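PDB 6NQI: Pre-mRNA splicing factor PRP8 from Cyanidioschyzon merolae, which probably binds the U1, U2, U5 and U6 snRNAs and intronic pre-mRNA as a core spliceosome protein, represented here by its RNase H-like domain. Local coordinates for residues A[138-150]-A[192-204]. Residues are numbered along the deposited sequence; the frame is centred on the assembly and turned at random.
Sequences SIWSGYADWLEHV and TPWLWPALPETDW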
# COMPACT_ATOMS: atom_id res chain seq x y z
N SER A 138 -6.48 -7.92 -4.24
CA SER A 138 -5.49 -8.32 -5.23
C SER A 138 -4.09 -8.02 -4.69
O SER A 138 -3.90 -7.14 -3.83
CB SER A 138 -5.71 -7.61 -6.59
OG SER A 138 -6.03 -6.24 -6.44
N ILE A 139 -3.10 -8.79 -5.15
CA ILE A 139 -1.72 -8.65 -4.70
C ILE A 139 -0.83 -8.41 -5.92
O ILE A 139 -0.81 -9.23 -6.84
CB ILE A 139 -1.24 -9.87 -3.90
CG1 ILE A 139 -2.10 -10.05 -2.64
CG2 ILE A 139 0.20 -9.73 -3.52
CD1 ILE A 139 -1.88 -11.34 -1.91
N TRP A 140 -0.07 -7.33 -5.88
CA TRP A 140 0.83 -6.92 -6.95
C TRP A 140 2.26 -6.99 -6.44
O TRP A 140 2.50 -7.00 -5.24
CB TRP A 140 0.49 -5.49 -7.43
CG TRP A 140 -0.95 -5.34 -7.83
CD1 TRP A 140 -2.04 -5.41 -7.01
CD2 TRP A 140 -1.46 -5.13 -9.15
NE1 TRP A 140 -3.18 -5.24 -7.73
CE2 TRP A 140 -2.86 -5.08 -9.05
CE3 TRP A 140 -0.87 -4.99 -10.41
CZ2 TRP A 140 -3.68 -4.88 -10.16
CZ3 TRP A 140 -1.68 -4.79 -11.51
CH2 TRP A 140 -3.07 -4.74 -11.38
N SER A 141 3.22 -7.07 -7.35
CA SER A 141 4.62 -7.02 -6.96
C SER A 141 5.11 -5.59 -7.20
O SER A 141 5.31 -5.18 -8.34
CB SER A 141 5.46 -8.05 -7.71
OG SER A 141 5.99 -7.52 -8.90
N GLY A 142 5.27 -4.83 -6.12
CA GLY A 142 5.67 -3.44 -6.25
C GLY A 142 7.12 -3.20 -6.63
O GLY A 142 7.45 -2.06 -6.97
N TYR A 143 7.97 -4.23 -6.62
CA TYR A 143 9.36 -4.09 -7.02
C TYR A 143 9.63 -4.75 -8.36
O TYR A 143 10.80 -4.92 -8.74
CB TYR A 143 10.32 -4.65 -5.96
CG TYR A 143 10.32 -3.89 -4.65
CD1 TYR A 143 9.70 -2.66 -4.54
CD2 TYR A 143 10.96 -4.41 -3.51
CE1 TYR A 143 9.70 -1.97 -3.36
CE2 TYR A 143 10.97 -3.71 -2.31
CZ TYR A 143 10.34 -2.50 -2.25
OH TYR A 143 10.31 -1.78 -1.08
N ALA A 144 8.58 -5.16 -9.08
CA ALA A 144 8.75 -5.70 -10.42
C ALA A 144 9.79 -6.80 -10.40
O ALA A 144 9.64 -7.80 -9.68
CB ALA A 144 9.17 -4.60 -11.40
N ASP A 145 10.88 -6.57 -11.13
CA ASP A 145 12.06 -7.42 -11.15
C ASP A 145 13.29 -6.65 -10.71
O ASP A 145 14.40 -6.97 -11.13
CB ASP A 145 12.29 -7.97 -12.56
CG ASP A 145 12.58 -6.86 -13.57
OD1 ASP A 145 13.42 -7.07 -14.48
OD2 ASP A 145 11.96 -5.77 -13.44
N TRP A 146 13.12 -5.61 -9.89
CA TRP A 146 14.27 -4.80 -9.51
C TRP A 146 15.28 -5.60 -8.69
O TRP A 146 16.50 -5.48 -8.91
CB TRP A 146 13.82 -3.55 -8.75
CG TRP A 146 12.84 -2.71 -9.51
CD1 TRP A 146 12.55 -2.77 -10.85
CD2 TRP A 146 12.07 -1.63 -8.98
NE1 TRP A 146 11.61 -1.82 -11.17
CE2 TRP A 146 11.30 -1.11 -10.04
CE3 TRP A 146 11.94 -1.07 -7.70
CZ2 TRP A 146 10.41 -0.04 -9.87
CZ3 TRP A 146 11.05 -0.01 -7.53
CH2 TRP A 146 10.30 0.49 -8.61
N LEU A 147 14.80 -6.47 -7.79
CA LEU A 147 15.72 -7.26 -6.98
C LEU A 147 16.62 -8.16 -7.83
O LEU A 147 17.55 -8.78 -7.28
CB LEU A 147 14.93 -8.10 -5.96
CG LEU A 147 14.14 -7.28 -4.94
CD1 LEU A 147 13.72 -8.14 -3.75
CD2 LEU A 147 14.86 -6.01 -4.49
N GLU A 148 16.39 -8.23 -9.14
CA GLU A 148 17.32 -8.90 -10.03
C GLU A 148 18.61 -8.12 -10.23
O GLU A 148 19.68 -8.71 -10.44
CB GLU A 148 16.68 -9.10 -11.40
CG GLU A 148 15.59 -10.11 -11.43
CD GLU A 148 16.15 -11.50 -11.45
OE1 GLU A 148 16.46 -12.01 -12.56
OE2 GLU A 148 16.30 -12.07 -10.33
N HIS A 149 18.53 -6.79 -10.18
CA HIS A 149 19.60 -5.92 -10.62
C HIS A 149 20.05 -4.90 -9.60
O HIS A 149 21.13 -4.32 -9.78
CB HIS A 149 19.22 -5.19 -11.91
CG HIS A 149 18.83 -6.09 -13.04
ND1 HIS A 149 17.57 -6.63 -13.16
CD2 HIS A 149 19.55 -6.53 -14.10
CE1 HIS A 149 17.53 -7.38 -14.25
NE2 HIS A 149 18.71 -7.34 -14.83
N VAL A 150 19.25 -4.60 -8.58
CA VAL A 150 19.64 -3.61 -7.58
C VAL A 150 19.53 -4.28 -6.22
O VAL A 150 18.86 -5.31 -6.07
CB VAL A 150 18.74 -2.35 -7.63
CG1 VAL A 150 18.72 -1.73 -9.02
CG2 VAL A 150 17.33 -2.67 -7.11
N THR A 192 1.36 -11.63 -8.27
CA THR A 192 1.64 -12.01 -9.66
C THR A 192 1.87 -10.77 -10.55
O THR A 192 2.99 -10.59 -11.04
CB THR A 192 0.51 -12.92 -10.28
OG1 THR A 192 0.35 -14.12 -9.52
CG2 THR A 192 0.83 -13.30 -11.73
N PRO A 193 0.86 -9.92 -10.77
CA PRO A 193 1.03 -8.85 -11.76
C PRO A 193 2.04 -7.79 -11.30
O PRO A 193 2.10 -7.43 -10.12
CB PRO A 193 -0.38 -8.26 -11.90
CG PRO A 193 -1.04 -8.53 -10.60
CD PRO A 193 -0.46 -9.82 -10.09
N TRP A 194 2.84 -7.30 -12.25
CA TRP A 194 3.77 -6.23 -11.93
C TRP A 194 3.05 -4.90 -11.98
O TRP A 194 2.28 -4.61 -12.90
CB TRP A 194 4.97 -6.19 -12.89
CG TRP A 194 5.90 -7.38 -12.86
CD1 TRP A 194 5.72 -8.55 -12.16
CD2 TRP A 194 7.15 -7.53 -13.57
NE1 TRP A 194 6.77 -9.41 -12.40
CE2 TRP A 194 7.66 -8.81 -13.25
CE3 TRP A 194 7.87 -6.71 -14.43
CZ2 TRP A 194 8.86 -9.28 -13.78
CZ3 TRP A 194 9.07 -7.18 -14.96
CH2 TRP A 194 9.55 -8.46 -14.63
N LEU A 195 3.35 -4.06 -11.01
CA LEU A 195 2.79 -2.73 -10.92
C LEU A 195 3.41 -1.78 -11.93
O LEU A 195 2.80 -0.75 -12.25
CB LEU A 195 2.99 -2.24 -9.49
CG LEU A 195 2.36 -0.98 -8.94
CD1 LEU A 195 0.93 -1.31 -8.52
CD2 LEU A 195 3.17 -0.49 -7.76
N TRP A 196 4.63 -2.06 -12.39
CA TRP A 196 5.42 -1.29 -13.33
C TRP A 196 5.73 -2.03 -14.63
O TRP A 196 5.76 -3.27 -14.65
CB TRP A 196 6.74 -0.90 -12.67
CG TRP A 196 6.49 -0.35 -11.34
CD1 TRP A 196 6.71 -0.97 -10.14
CD2 TRP A 196 5.93 0.93 -11.05
NE1 TRP A 196 6.34 -0.14 -9.12
CE2 TRP A 196 5.86 1.03 -9.64
CE3 TRP A 196 5.51 2.00 -11.83
CZ2 TRP A 196 5.37 2.17 -9.01
CZ3 TRP A 196 5.03 3.13 -11.20
CH2 TRP A 196 4.96 3.21 -9.80
N PRO A 197 6.01 -1.30 -15.71
CA PRO A 197 6.40 -1.95 -16.96
C PRO A 197 7.78 -2.58 -16.88
O PRO A 197 8.62 -2.19 -16.07
CB PRO A 197 6.38 -0.80 -17.97
CG PRO A 197 6.71 0.39 -17.15
CD PRO A 197 6.01 0.16 -15.85
N ALA A 198 8.01 -3.56 -17.75
CA ALA A 198 9.26 -4.33 -17.78
C ALA A 198 10.35 -3.56 -18.54
O ALA A 198 10.47 -3.65 -19.76
CB ALA A 198 9.02 -5.69 -18.42
N LEU A 199 11.18 -2.81 -17.80
CA LEU A 199 12.24 -1.98 -18.39
C LEU A 199 13.64 -2.43 -17.97
O LEU A 199 13.83 -2.96 -16.87
CB LEU A 199 12.05 -0.51 -18.01
CG LEU A 199 10.74 0.20 -18.34
CD1 LEU A 199 10.79 1.59 -17.74
CD2 LEU A 199 10.50 0.27 -19.83
N PRO A 200 14.66 -2.19 -18.80
CA PRO A 200 16.04 -2.44 -18.38
C PRO A 200 16.46 -1.42 -17.33
O PRO A 200 15.79 -0.42 -17.08
CB PRO A 200 16.86 -2.28 -19.66
CG PRO A 200 15.86 -2.33 -20.77
CD PRO A 200 14.60 -1.77 -20.21
N GLU A 201 17.62 -1.69 -16.71
CA GLU A 201 18.05 -0.86 -15.59
C GLU A 201 18.53 0.51 -16.03
O GLU A 201 18.43 1.46 -15.26
CB GLU A 201 19.18 -1.55 -14.81
CG GLU A 201 18.73 -2.51 -13.74
CD GLU A 201 17.93 -1.87 -12.60
OE1 GLU A 201 18.31 -0.76 -12.16
OE2 GLU A 201 16.95 -2.48 -12.13
N THR A 202 19.05 0.64 -17.25
CA THR A 202 19.52 1.94 -17.71
C THR A 202 18.37 2.94 -17.81
O THR A 202 18.48 4.09 -17.38
CB THR A 202 20.25 1.81 -19.05
OG1 THR A 202 19.47 1.03 -19.96
CG2 THR A 202 21.60 1.14 -18.85
N ASP A 203 17.26 2.52 -18.42
CA ASP A 203 16.08 3.37 -18.47
C ASP A 203 15.53 3.67 -17.08
O ASP A 203 15.04 4.78 -16.83
CB ASP A 203 15.02 2.73 -19.37
CG ASP A 203 15.37 2.85 -20.85
OD1 ASP A 203 16.00 3.86 -21.25
OD2 ASP A 203 15.04 1.92 -21.61
N TRP A 204 15.60 2.70 -16.16
CA TRP A 204 15.22 2.95 -14.77
C TRP A 204 16.11 4.03 -14.14
O TRP A 204 15.62 4.89 -13.41
CB TRP A 204 15.28 1.65 -13.96
CG TRP A 204 13.98 0.84 -14.00
CD1 TRP A 204 13.83 -0.47 -14.38
CD2 TRP A 204 12.67 1.31 -13.66
NE1 TRP A 204 12.50 -0.84 -14.30
CE2 TRP A 204 11.77 0.23 -13.86
CE3 TRP A 204 12.16 2.54 -13.22
CZ2 TRP A 204 10.42 0.35 -13.63
CZ3 TRP A 204 10.82 2.65 -12.99
CH2 TRP A 204 9.96 1.56 -13.19
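At strand 137-141, an edge strand of the RNase H-like sheet, the strand end and the turns after it meet the loop leading into helix 201-210. A single beta bridge joins Ser-141 to Trp-194: Ser-141 N donates to Pro-193 O (3.0 Å, 168° at the hydrogen), and Leu-195 N returns a weak bond to Ser-141 O. Pro-193 lays CG over one face of the Trp-140 indole, 3.8 Å from the centroid of its six-membered ring, a CH-pi contact; the indole also packs on helix 123-130 and on Val-40 of strand 37-43. Past the bridge, the Trp-194 indole is covered on one face by the Ala-144 backbone, while Asp-145 CB meets Trp-194 CH2 at 3.5 Å. Trp-196 NE1 bonds weakly to Gly-142 O, which lies in the plane of the indole.

With CG anti to its carbonyl carbon (chi1 -57°), Trp-146 slides beside Trp-196, barely overlapping it, and turns its edge to the face of Trp-204 in a T-shaped pair, planes at 74°, Trp-146 NE1 3.4 Å from Trp-204 CE2. Replacing the Trp-204 indole by an alanine is likely to leave that edge without its aromatic face and open a gap beside Arg-158. The Glu-201 chain, bent at chi2, packs on His-149, its OE1 salt-bridged to Arg-158, which also makes a cation-pi contact with Trp-146. An edge-strand bridge thus runs on into an aromatic cluster that packs the start of helix 201-210 against the loop following the RNase H-like sheet's edge strand.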